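Local coordinates for histidine triad (HIT) protein (Clostridium difficile, PDB 4EGU) that binds zinc and guanosine-5'-monophosphate and, as a member of the histidine triad family, probably acts as a nucleotide hydrolase or transferase, at residues M4-I7 / F8-I11; Y22-D25 / R26-A29; N34-A37 / P38-L42; K77-Q81 / T82-V86. All coordinates share one frame; numbering follows the deposited sequence. Where two conformers were deposited one is given.

Interaction 1. Residues M4-I7 / F8-I11. With ZN (zinc ion), chain D; 5GP (guanosine-5'-monophosphate), chain C.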
loop_
_atom_site.group_PDB
_atom_site.type_symbol
_atom_site.label_atom_id
_atom_site.label_comp_id
_atom_site.label_asym_id
_atom_site.label_seq_id
_atom_site.Cartn_x
_atom_site.Cartn_y
_atom_site.Cartn_z
ATOM N N MET A 4 -17.407 -19.139 -1.520
ATOM C CA MET A 4 -18.832 -18.900 -1.332
ATOM C C MET A 4 -19.144 -17.760 -0.355
ATOM O O MET A 4 -20.077 -16.977 -0.574
ATOM C CB MET A 4 -19.461 -20.190 -0.812
ATOM C CG MET A 4 -20.833 -19.999 -0.218
ATOM S SD MET A 4 -21.676 -21.511 0.284
ATOM C CE MET A 4 -21.813 -22.256 -1.326
ATOM N N ASP A 5 -18.372 -17.677 0.727
ATOM C CA ASP A 5 -18.649 -16.726 1.795
ATOM C C ASP A 5 -17.915 -15.412 1.586
ATOM O O ASP A 5 -17.928 -14.565 2.474
ATOM C CB ASP A 5 -18.325 -17.325 3.167
ATOM C CG ASP A 5 -16.852 -17.468 3.423
ATOM O OD1 ASP A 5 -16.045 -17.346 2.481
ATOM O OD2 ASP A 5 -16.495 -17.732 4.594
ATOM N N CYS A 6 -17.329 -15.209 0.402
ATOM C CA CYS A 6 -16.506 -14.031 0.151
ATOM C C CYS A 6 -17.275 -12.959 -0.608
ATOM O O CYS A 6 -17.605 -13.129 -1.774
ATOM C CB CYS A 6 -15.247 -14.415 -0.624
ATOM S SG CYS A 6 -14.196 -12.976 -0.876
ATOM N N ILE A 7 -17.533 -11.837 0.048
ATOM C CA ILE A 7 -18.265 -10.744 -0.548
ATOM C C ILE A 7 -17.527 -10.256 -1.803
ATOM O O ILE A 7 -18.155 -9.930 -2.803
ATOM C CB ILE A 7 -18.456 -9.573 0.461
ATOM C CG1 ILE A 7 -19.315 -9.996 1.655
ATOM C CG2 ILE A 7 -19.061 -8.351 -0.229
ATOM C CD1 ILE A 7 -19.266 -9.005 2.806
ATOM N N PHE A 8 -16.198 -10.168 -1.757
ATOM C CA PHE A 8 -15.467 -9.595 -2.894
ATOM C C PHE A 8 -15.403 -10.554 -4.084
ATOM O O PHE A 8 -15.374 -10.080 -5.218
ATOM C CB PHE A 8 -14.092 -9.078 -2.497
ATOM C CG PHE A 8 -14.106 -7.835 -1.621
ATOM C CD1 PHE A 8 -15.280 -7.198 -1.227
ATOM C CD2 PHE A 8 -12.910 -7.299 -1.186
ATOM C CE1 PHE A 8 -15.247 -6.059 -0.412
ATOM C CE2 PHE A 8 -12.876 -6.171 -0.383
ATOM C CZ PHE A 8 -14.047 -5.544 0.007
ATOM N N CYS A 9 -15.405 -11.871 -3.868
ATOM C CA CYS A 9 -15.555 -12.783 -5.000
ATOM C C CYS A 9 -16.898 -12.544 -5.689
ATOM O O CYS A 9 -16.992 -12.553 -6.911
ATOM C CB CYS A 9 -15.453 -14.241 -4.562
ATOM S SG CYS A 9 -13.760 -14.864 -4.295
ATOM N N LYS A 10 -17.950 -12.341 -4.905
ATOM C CA LYS A 10 -19.283 -12.116 -5.470
ATOM C C LYS A 10 -19.366 -10.755 -6.176
ATOM O O LYS A 10 -20.043 -10.639 -7.186
ATOM C CB LYS A 10 -20.353 -12.193 -4.386
ATOM C CG LYS A 10 -20.531 -13.522 -3.695
ATOM C CD LYS A 10 -21.593 -13.384 -2.597
ATOM C CE LYS A 10 -21.766 -14.652 -1.774
ATOM N NZ LYS A 10 -22.325 -15.800 -2.550
ATOM N N ILE A 11 -18.691 -9.734 -5.642
ATOM C CA ILE A 11 -18.630 -8.434 -6.298
ATOM C C ILE A 11 -17.784 -8.562 -7.602
ATOM O O ILE A 11 -18.177 -8.039 -8.635
ATOM C CB ILE A 11 -18.101 -7.310 -5.343
ATOM C CG1 ILE A 11 -19.138 -6.998 -4.253
ATOM C CG2 ILE A 11 -17.742 -6.063 -6.147
ATOM C CD1 ILE A 11 -18.713 -5.971 -3.234
HETATM ZN ZN ZN D . -12.809 -13.716 -2.568
HETATM P P 5GP C . -11.076 -3.987 5.367
HETATM O O1P 5GP C . -11.365 -3.312 6.689
HETATM O O2P 5GP C . -11.323 -5.469 5.319
HETATM O O3P 5GP C . -9.710 -3.680 4.922
HETATM O "O5'" 5GP C . -11.919 -3.262 4.259
HETATM C "C5'" 5GP C . -13.107 -3.841 3.772
HETATM C "C4'" 5GP C . -13.979 -2.783 3.201
HETATM O "O4'" 5GP C . -15.039 -3.408 2.473
HETATM C "C3'" 5GP C . -14.638 -1.875 4.241
HETATM O "O3'" 5GP C . -14.143 -0.541 4.109
HETATM C "C2'" 5GP C . -16.144 -1.939 3.889
HETATM O "O2'" 5GP C . -16.834 -0.706 3.946
HETATM C "C1'" 5GP C . -16.138 -2.549 2.480
HETATM N N9 5GP C . -17.314 -3.344 2.156
HETATM C C8 5GP C . -17.784 -4.359 2.906
HETATM N N7 5GP C . -18.852 -4.918 2.305
HETATM C C5 5GP C . -19.042 -4.251 1.148
HETATM C C6 5GP C . -19.983 -4.384 0.138
HETATM O O6 5GP C . -20.915 -5.245 0.153
HETATM N N1 5GP C . -19.842 -3.527 -0.886
HETATM C C2 5GP C . -18.867 -2.583 -0.955
HETATM N N2 5GP C . -18.849 -1.788 -2.036
HETATM N N3 5GP C . -17.945 -2.411 0.005
HETATM C C4 5GP C . -18.051 -3.262 1.050
#
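Cys6 SG is gripped twice: it binds the zinc ion at 2.3 Å and accepts the backbone N-H of Cys9 at 3.4 Å, in a fairly straight bond (159° at the hydrogen). The second is a capping bond, with Cys6 at the N-cap position just before the helix that begins at Ile7, and its sulfur turns back over the first turn because SG lies anti to the backbone N (chi1 -178°). Cys9 SG comes to the same metal from within the helix, also at 2.3 Å, with the two sulfurs 3.9 Å apart. This is a CxxC zinc site, completed by His48 and His100. Thiolates suit both roles, since an N-H donor and the helix N-terminus would probably stabilise the negative sulfur. Behind the cap, Lys10 N bonds to Cys6 O, and Ile11 N to Ile7 O at 2.9 Å. The other flank of the turn is apolar and faces the nucleotide. Ile7 CG2 packs on Ile11 CD1, and these branched side chains reach the guanine: Ile7 CG2 lies 3.6 Å from O6 of guanosine-5'-monophosphate, Ile11 CD1 3.6 Å from its N1. Phe8 instead offers the edge of its ring to the sugar, CZ standing 3.4 Å from O4' of the nucleotide.

Interaction 2. Residues Y22-D25 / R26-A29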
loop_
_atom_site.group_PDB
_atom_site.type_symbol
_atom_site.label_atom_id
_atom_site.label_comp_id
_atom_site.label_asym_id
_atom_site.label_seq_id
_atom_site.Cartn_x
_atom_site.Cartn_y
_atom_site.Cartn_z
ATOM N N TYR A 22 -13.276 0.722 -12.178
ATOM C CA TYR A 22 -12.327 0.155 -13.120
ATOM C C TYR A 22 -12.650 -1.307 -13.318
ATOM O O TYR A 22 -13.011 -1.997 -12.355
ATOM C CB TYR A 22 -10.900 0.273 -12.572
ATOM C CG TYR A 22 -9.848 -0.330 -13.473
ATOM C CD1 TYR A 22 -9.195 0.455 -14.415
ATOM C CD2 TYR A 22 -9.528 -1.675 -13.416
ATOM C CE1 TYR A 22 -8.240 -0.082 -15.247
ATOM C CE2 TYR A 22 -8.575 -2.228 -14.266
ATOM C CZ TYR A 22 -7.936 -1.411 -15.192
ATOM O OH TYR A 22 -6.969 -1.891 -16.047
ATOM N N GLU A 23 -12.457 -1.820 -14.520
ATOM C CA GLU A 23 -12.456 -3.255 -14.718
ATOM C C GLU A 23 -11.604 -3.617 -15.921
ATOM O O GLU A 23 -11.706 -2.987 -16.988
ATOM C CB GLU A 23 -13.874 -3.813 -14.895
ATOM C CG GLU A 23 -13.928 -5.344 -14.788
ATOM C CD GLU A 23 -15.319 -5.939 -14.940
ATOM O OE1 GLU A 23 -16.286 -5.174 -15.121
ATOM O OE2 GLU A 23 -15.431 -7.183 -14.895
ATOM N N ASP A 24 -10.822 -4.673 -15.772
ATOM C CA ASP A 24 -10.178 -5.352 -16.884
ATOM C C ASP A 24 -10.310 -6.859 -16.643
ATOM O O ASP A 24 -11.144 -7.295 -15.828
ATOM C CB ASP A 24 -8.733 -4.850 -17.121
ATOM C CG ASP A 24 -7.757 -5.188 -15.991
ATOM O OD1 ASP A 24 -8.038 -6.064 -15.168
ATOM O OD2 ASP A 24 -6.669 -4.544 -15.971
ATOM N N ASP A 25 -9.534 -7.666 -17.359
ATOM C CA ASP A 25 -9.641 -9.112 -17.226
ATOM C C ASP A 25 -9.182 -9.660 -15.884
ATOM O O ASP A 25 -9.509 -10.793 -15.565
ATOM C CB ASP A 25 -8.872 -9.827 -18.339
ATOM C CG ASP A 25 -7.372 -9.538 -18.326
ATOM O OD1 ASP A 25 -6.943 -8.470 -17.854
ATOM O OD2 ASP A 25 -6.612 -10.401 -18.819
ATOM N N ARG A 26 -8.448 -8.875 -15.102
ATOM C CA ARG A 26 -7.714 -9.308 -13.895
ATOM C C ARG A 26 -8.143 -8.613 -12.614
ATOM O O ARG A 26 -7.922 -9.158 -11.543
ATOM C CB ARG A 26 -6.209 -9.003 -14.020
ATOM C CG ARG A 26 -5.426 -9.919 -14.932
ATOM C CD ARG A 26 -3.948 -9.524 -14.968
ATOM N NE ARG A 26 -3.220 -9.981 -13.789
ATOM C CZ ARG A 26 -1.993 -9.583 -13.460
ATOM N NH1 ARG A 26 -1.349 -8.706 -14.216
ATOM N NH2 ARG A 26 -1.409 -10.062 -12.370
ATOM N N VAL A 27 -8.606 -7.367 -12.717
ATOM C CA VAL A 27 -8.795 -6.476 -11.579
ATOM C C VAL A 27 -10.107 -5.743 -11.748
ATOM O O VAL A 27 -10.511 -5.388 -12.856
ATOM C CB VAL A 27 -7.607 -5.469 -11.482
ATOM C CG1 VAL A 27 -7.930 -4.307 -10.554
ATOM C CG2 VAL A 27 -6.330 -6.176 -11.011
ATOM N N LEU A 28 -10.770 -5.496 -10.629
ATOM C CA LEU A 28 -11.948 -4.662 -10.547
ATOM C C LEU A 28 -11.697 -3.628 -9.447
ATOM O O LEU A 28 -11.122 -3.931 -8.416
ATOM C CB LEU A 28 -13.209 -5.479 -10.171
ATOM C CG LEU A 28 -14.540 -4.745 -9.959
ATOM C CD1 LEU A 28 -15.141 -4.281 -11.270
ATOM C CD2 LEU A 28 -15.493 -5.663 -9.242
ATOM N N ALA A 29 -12.169 -2.410 -9.657
ATOM C CA ALA A 29 -12.198 -1.407 -8.600
ATOM C C ALA A 29 -13.606 -0.886 -8.463
ATOM O O ALA A 29 -14.314 -0.727 -9.471
ATOM C CB ALA A 29 -11.235 -0.255 -8.857
#
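Tyr22 and Ala29 form an antiparallel hydrogen-bonded pair, with Ala29 N giving to Tyr22 O at 2.9 Å and Tyr22 N giving to Ala29 O at 3.2 Å. Their side chains share one face of the sheet, where the small methyl of Ala29 fits against the tyrosine, CB to CB at 3.8 Å. Val27 and Ala29 also meet strand 39-45, and helix 61-77 packs on Tyr22 and Val27. Leu28, on the other face, belongs to the packed part too, buried with its CD1 3.3 Å from Tyr22 O. The loose side is Glu23, whose carboxylate turns to Lys20 and Lys46, and the turn, where Asp25 is exposed. Asp24 holds the turn together through both carboxylate oxygens. With CG placed between its backbone N and carbonyl carbon (chi1 67°), OD1 swings back to accept from both Arg26 N and Val27 N, each at 2.8 Å; Val27 N approaches nearly along the C-O axis, Arg26 N from above the carboxylate plane. OD2 accepts from Tyr22 OH at 2.7 Å and also bonds to His65. Aspartate suits the place because its short chain lets one oxygen accept from two amides, the bond to Arg26 N making an Asx turn, as the other fixes the tyrosine. Asp24 N to Val27 O closes the backbone, making this the tight turn of the beta hairpin formed by strands 20-23 and 27-31.

Interaction 3. Residues N34-A37 / P38-L42. With 5GP (guanosine-5'-monophosphate), chain C.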
loop_
_atom_site.group_PDB
_atom_site.type_symbol
_atom_site.label_atom_id
_atom_site.label_comp_id
_atom_site.label_asym_id
_atom_site.label_seq_id
_atom_site.Cartn_x
_atom_site.Cartn_y
_atom_site.Cartn_z
ATOM N N ASN A 34 -18.877 2.075 2.621
ATOM C CA ASN A 34 -18.819 2.915 3.814
ATOM C C ASN A 34 -17.629 3.869 3.701
ATOM O O ASN A 34 -16.650 3.740 4.436
ATOM C CB ASN A 34 -18.700 2.035 5.076
ATOM C CG ASN A 34 -19.800 0.976 5.168
ATOM O OD1 ASN A 34 -19.542 -0.232 5.003
ATOM N ND2 ASN A 34 -21.019 1.412 5.401
ATOM N N PRO A 35 -17.705 4.842 2.770
ATOM C CA PRO A 35 -16.489 5.627 2.470
ATOM C C PRO A 35 -16.032 6.554 3.564
ATOM O O PRO A 35 -16.843 7.176 4.241
ATOM C CB PRO A 35 -16.912 6.438 1.233
ATOM C CG PRO A 35 -18.418 6.540 1.351
ATOM C CD PRO A 35 -18.836 5.204 1.892
ATOM N N VAL A 36 -14.722 6.663 3.731
ATOM C CA VAL A 36 -14.152 7.624 4.675
ATOM C C VAL A 36 -13.510 8.868 4.013
ATOM O O VAL A 36 -12.963 9.742 4.683
ATOM C CB VAL A 36 -13.158 6.945 5.648
ATOM C CG1 VAL A 36 -13.777 5.690 6.245
ATOM C CG2 VAL A 36 -11.864 6.601 4.962
ATOM N N ALA A 37 -13.611 8.972 2.696
ATOM C CA ALA A 37 -13.094 10.127 1.962
ATOM C C ALA A 37 -13.940 10.285 0.702
ATOM O O ALA A 37 -14.651 9.366 0.343
ATOM C CB ALA A 37 -11.618 9.923 1.579
ATOM N N PRO A 38 -13.852 11.453 0.046
ATOM C CA PRO A 38 -14.682 11.668 -1.153
ATOM C C PRO A 38 -14.434 10.646 -2.239
ATOM O O PRO A 38 -15.376 10.241 -2.912
ATOM C CB PRO A 38 -14.293 13.067 -1.618
ATOM C CG PRO A 38 -13.934 13.741 -0.390
ATOM C CD PRO A 38 -13.188 12.699 0.443
ATOM N N TYR A 39 -13.178 10.250 -2.418
ATOM C CA TYR A 39 -12.860 9.025 -3.153
ATOM C C TYR A 39 -12.410 7.996 -2.111
ATOM O O TYR A 39 -11.441 8.233 -1.373
ATOM C CB TYR A 39 -11.759 9.237 -4.211
ATOM C CG TYR A 39 -12.090 10.319 -5.207
ATOM C CD1 TYR A 39 -12.917 10.088 -6.290
ATOM C CD2 TYR A 39 -11.593 11.600 -5.022
ATOM C CE1 TYR A 39 -13.241 11.120 -7.169
ATOM C CE2 TYR A 39 -11.908 12.626 -5.874
ATOM C CZ TYR A 39 -12.728 12.390 -6.940
ATOM O OH TYR A 39 -13.040 13.442 -7.773
ATOM N N HIS A 40 -13.153 6.890 -2.034
ATOM C CA HIS A 40 -12.768 5.746 -1.223
ATOM C C HIS A 40 -13.064 4.530 -2.089
ATOM O O HIS A 40 -14.218 4.108 -2.238
ATOM C CB HIS A 40 -13.498 5.685 0.102
ATOM C CG HIS A 40 -12.991 4.582 0.974
ATOM N ND1 HIS A 40 -13.370 4.444 2.285
ATOM C CD2 HIS A 40 -12.121 3.575 0.721
ATOM C CE1 HIS A 40 -12.765 3.389 2.796
ATOM N NE2 HIS A 40 -12.002 2.843 1.868
ATOM N N ILE A 41 -12.009 4.044 -2.737
ATOM C CA ILE A 41 -12.112 3.053 -3.788
ATOM C C ILE A 41 -11.373 1.795 -3.354
ATOM O O ILE A 41 -10.282 1.879 -2.808
ATOM C CB ILE A 41 -11.514 3.630 -5.093
ATOM C CG1 ILE A 41 -12.334 4.833 -5.566
ATOM C CG2 ILE A 41 -11.431 2.559 -6.172
ATOM C CD1 ILE A 41 -11.599 5.740 -6.551
ATOM N N LEU A 42 -11.984 0.642 -3.600
ATOM C CA LEU A 42 -11.361 -0.653 -3.344
ATOM C C LEU A 42 -10.886 -1.219 -4.677
ATOM O O LEU A 42 -11.651 -1.279 -5.633
ATOM C CB LEU A 42 -12.366 -1.613 -2.724
ATOM C CG LEU A 42 -12.786 -1.240 -1.321
ATOM C CD1 LEU A 42 -14.079 -1.917 -0.910
ATOM C CD2 LEU A 42 -11.688 -1.669 -0.354
HETATM P P 5GP C . -11.076 -3.987 5.367
HETATM O O1P 5GP C . -11.365 -3.312 6.689
HETATM O O2P 5GP C . -11.323 -5.469 5.319
HETATM O O3P 5GP C . -9.710 -3.680 4.922
HETATM O "O5'" 5GP C . -11.919 -3.262 4.259
HETATM C "C5'" 5GP C . -13.107 -3.841 3.772
HETATM C "C4'" 5GP C . -13.979 -2.783 3.201
HETATM O "O4'" 5GP C . -15.039 -3.408 2.473
HETATM C "C3'" 5GP C . -14.638 -1.875 4.241
HETATM O "O3'" 5GP C . -14.143 -0.541 4.109
HETATM C "C2'" 5GP C . -16.144 -1.939 3.889
HETATM O "O2'" 5GP C . -16.834 -0.706 3.946
HETATM C "C1'" 5GP C . -16.138 -2.549 2.480
HETATM N N9 5GP C . -17.314 -3.344 2.156
HETATM C C8 5GP C . -17.784 -4.359 2.906
HETATM N N7 5GP C . -18.852 -4.918 2.305
HETATM C C5 5GP C . -19.042 -4.251 1.148
HETATM C C6 5GP C . -19.983 -4.384 0.138
HETATM O O6 5GP C . -20.915 -5.245 0.153
HETATM N N1 5GP C . -19.842 -3.527 -0.886
HETATM C C2 5GP C . -18.867 -2.583 -0.955
HETATM N N2 5GP C . -18.849 -1.788 -2.036
HETATM N N3 5GP C . -17.945 -2.411 0.005
HETATM C C4 5GP C . -18.051 -3.262 1.050
#
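His40 folds its imidazole back under the loop, CB lying 3.7 Å from Pro35 CB and ND1 3.3 Å from Pro35 CA. With CG anti to the backbone N (chi1 -174°), the ring edge is presented to the amide of Val36, and Val36 N donates to His40 ND1 at 3.0 Å, 160° at the hydrogen and only 13° out of the ring plane. Val36 adds a hydrophobic flank, its CG2 crossing obliquely 3.8 Å from the same nitrogen. Proline suits position 35 because its rigid ring supplies a carbon surface beside the histidine CB and restricts its own phi just before the Val36 amide. The loop then turns through Ala37 and Pro38 and enters strand 39-45 of the HIT-fold sheet. Along this route lie two walls of the nucleotide pocket. Asn34 OD1 stands 2.9 Å from O2' of guanosine-5'-monophosphate, and Leu42 CD1 lies 3.8 Å from its O4'. As ND1 accepts the N-H of Val36 and so carries its lone pair there, NE2 probably bears the hydrogen and donates to His104 ND1; the loop amide thus helps set the orientation of a second-shell histidine behind a nucleotide-binding one.

Interaction 4. Residues K77-Q81 / T82-V86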
loop_
_atom_site.group_PDB
_atom_site.type_symbol
_atom_site.label_atom_id
_atom_site.label_comp_id
_atom_site.label_asym_id
_atom_site.label_seq_id
_atom_site.Cartn_x
_atom_site.Cartn_y
_atom_site.Cartn_z
ATOM N N LYS A 77 -9.303 10.891 -12.569
ATOM C CA LYS A 77 -10.141 11.619 -11.609
ATOM C C LYS A 77 -9.551 12.947 -11.141
ATOM O O LYS A 77 -10.240 13.738 -10.522
ATOM C CB LYS A 77 -10.412 10.737 -10.389
ATOM C CG LYS A 77 -11.209 9.489 -10.686
ATOM C CD LYS A 77 -12.499 9.805 -11.429
ATOM C CE LYS A 77 -13.479 8.652 -11.333
ATOM N NZ LYS A 77 -14.847 9.040 -11.785
ATOM N N GLY A 78 -8.265 13.173 -11.405
ATOM C CA GLY A 78 -7.598 14.416 -11.024
ATOM C C GLY A 78 -6.885 14.410 -9.680
ATOM O O GLY A 78 -6.219 15.395 -9.297
ATOM N N PHE A 79 -7.027 13.325 -8.932
ATOM C CA PHE A 79 -6.339 13.294 -7.654
ATOM C C PHE A 79 -4.881 12.855 -7.776
ATOM O O PHE A 79 -4.170 12.789 -6.774
ATOM C CB PHE A 79 -7.129 12.569 -6.543
ATOM C CG PHE A 79 -7.404 11.103 -6.792
ATOM C CD1 PHE A 79 -8.658 10.681 -7.209
ATOM C CD2 PHE A 79 -6.440 10.143 -6.526
ATOM C CE1 PHE A 79 -8.928 9.336 -7.400
ATOM C CE2 PHE A 79 -6.706 8.798 -6.715
ATOM C CZ PHE A 79 -7.948 8.394 -7.152
ATOM N N ASP A 80 -4.419 12.624 -9.007
ATOM C CA ASP A 80 -2.991 12.551 -9.247
ATOM C C ASP A 80 -2.258 13.824 -8.803
ATOM O O ASP A 80 -1.139 13.771 -8.305
ATOM C CB ASP A 80 -2.654 12.222 -10.718
ATOM C CG ASP A 80 -3.140 13.253 -11.740
ATOM O OD1 ASP A 80 -4.195 13.875 -11.518
ATOM O OD2 ASP A 80 -2.486 13.368 -12.805
ATOM N N GLN A 81 -2.899 14.970 -8.992
ATOM C CA GLN A 81 -2.320 16.285 -8.681
ATOM C C GLN A 81 -2.487 16.683 -7.215
ATOM O O GLN A 81 -1.646 17.353 -6.639
ATOM C CB GLN A 81 -2.934 17.356 -9.606
ATOM C CG GLN A 81 -2.492 17.203 -11.058
ATOM C CD GLN A 81 -1.014 17.548 -11.271
ATOM O OE1 GLN A 81 -0.319 17.970 -10.342
ATOM N NE2 GLN A 81 -0.532 17.369 -12.499
ATOM N N THR A 82 -3.581 16.254 -6.606
ATOM C CA THR A 82 -3.905 16.670 -5.253
ATOM C C THR A 82 -3.355 15.714 -4.196
ATOM O O THR A 82 -3.036 16.163 -3.093
ATOM C CB THR A 82 -5.429 16.887 -5.077
ATOM O OG1 THR A 82 -6.119 15.721 -5.546
ATOM C CG2 THR A 82 -5.889 18.081 -5.852
ATOM N N GLY A 83 -3.258 14.424 -4.520
ATOM C CA GLY A 83 -2.664 13.435 -3.636
ATOM C C GLY A 83 -3.672 12.373 -3.209
ATOM O O GLY A 83 -4.889 12.518 -3.340
ATOM N N PHE A 84 -3.143 11.286 -2.651
ATOM C CA PHE A 84 -3.983 10.164 -2.267
ATOM C C PHE A 84 -3.184 9.240 -1.354
ATOM O O PHE A 84 -1.971 9.364 -1.256
ATOM C CB PHE A 84 -4.526 9.408 -3.502
ATOM C CG PHE A 84 -3.482 8.873 -4.443
ATOM C CD1 PHE A 84 -2.949 9.659 -5.451
ATOM C CD2 PHE A 84 -3.071 7.553 -4.349
ATOM C CE1 PHE A 84 -2.031 9.149 -6.343
ATOM C CE2 PHE A 84 -2.149 7.031 -5.241
ATOM C CZ PHE A 84 -1.627 7.830 -6.240
ATOM N N ARG A 85 -3.881 8.311 -0.714
ATOM C CA ARG A 85 -3.248 7.317 0.140
ATOM C C ARG A 85 -3.713 5.931 -0.302
ATOM O O ARG A 85 -4.876 5.736 -0.672
ATOM C CB ARG A 85 -3.635 7.566 1.610
ATOM C CG ARG A 85 -2.898 6.691 2.604
ATOM C CD ARG A 85 -3.214 7.095 4.031
ATOM N NE ARG A 85 -2.741 8.440 4.289
ATOM C CZ ARG A 85 -3.235 9.262 5.212
ATOM N NH1 ARG A 85 -4.213 8.867 6.010
ATOM N NH2 ARG A 85 -2.780 10.485 5.284
ATOM N N VAL A 86 -2.768 4.997 -0.252
ATOM C CA VAL A 86 -3.016 3.593 -0.591
ATOM C C VAL A 86 -2.787 2.764 0.681
ATOM O O VAL A 86 -1.754 2.900 1.324
ATOM C CB VAL A 86 -2.069 3.142 -1.694
ATOM C CG1 VAL A 86 -2.234 1.655 -2.002
ATOM C CG2 VAL A 86 -2.243 3.990 -2.946
#
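Phe79 turns the edge of its ring toward the face of Phe84 in an offset edge-to-face pair, the centroids 5.6 Å apart and the planes at 71°, where a short, weakly bonded helical turn at 79-82 runs into strand 84-90 of the HIT-fold sheet. The touching edge is that of CD2 and CE2: CD2 lies 3.7 Å from Phe84 CB and 3.7 Å from Phe84 CD1, which sits in the plane of the Phe79 ring. With both rings rotated to chi1 near +60°, the side chains cross at about a right angle. Phenylalanine suits both places, as a flat apolar ring can present its edge, as Phe79 does, or its face, as Phe84 does, in a buried place.

The backbone supports this pair. Gly83 N bonds to Phe79 O at 2.9 Å and closes the turn, and Gly83 then leaves helical angles with positive phi, where a CB would collide with the carbonyl oxygen of Thr82, which suits glycine. Gly78 enters the turn from the end of helix 61-77, also with positive phi.

Farther out, Ala74 of helix 61-77 and Ile105 of strand 103-107 pack against Phe79, while Ile70 and Asn71 pack against Phe84. Phe84, Arg85 and Val86 pair with an antiparallel strand of the second subunit, which carries the sheet across the interface. Thr82 OG1 lies back against the start of the turn, 3.2 Å from Phe79 CA.

How the interactions relate
Interactions 1, 2 and 4 are partly buried, interaction 3 lies at the surface. Interactions 1 and 3 both touch the nucleotide and meet each other where Phe8 CZ packs on Leu42 CD1 at 3.7 Å, but the first joins a metal site to an apolar base pocket, whereas the third is largely a loop fixed by one histidine. Interaction 2 adjoins both, through Leu28 and Ala29, and its strand 27-31 neighbours strand 39-45 of interaction 3. Interaction 4 lies across the chain from interaction 1, their centres about 28 Å apart, and touches interaction 3 through Tyr39 and Phe79. Carboxylate-to-amide bonds mark the hairpin at one sheet edge; aromatic packing marks the other, where the second subunit joins.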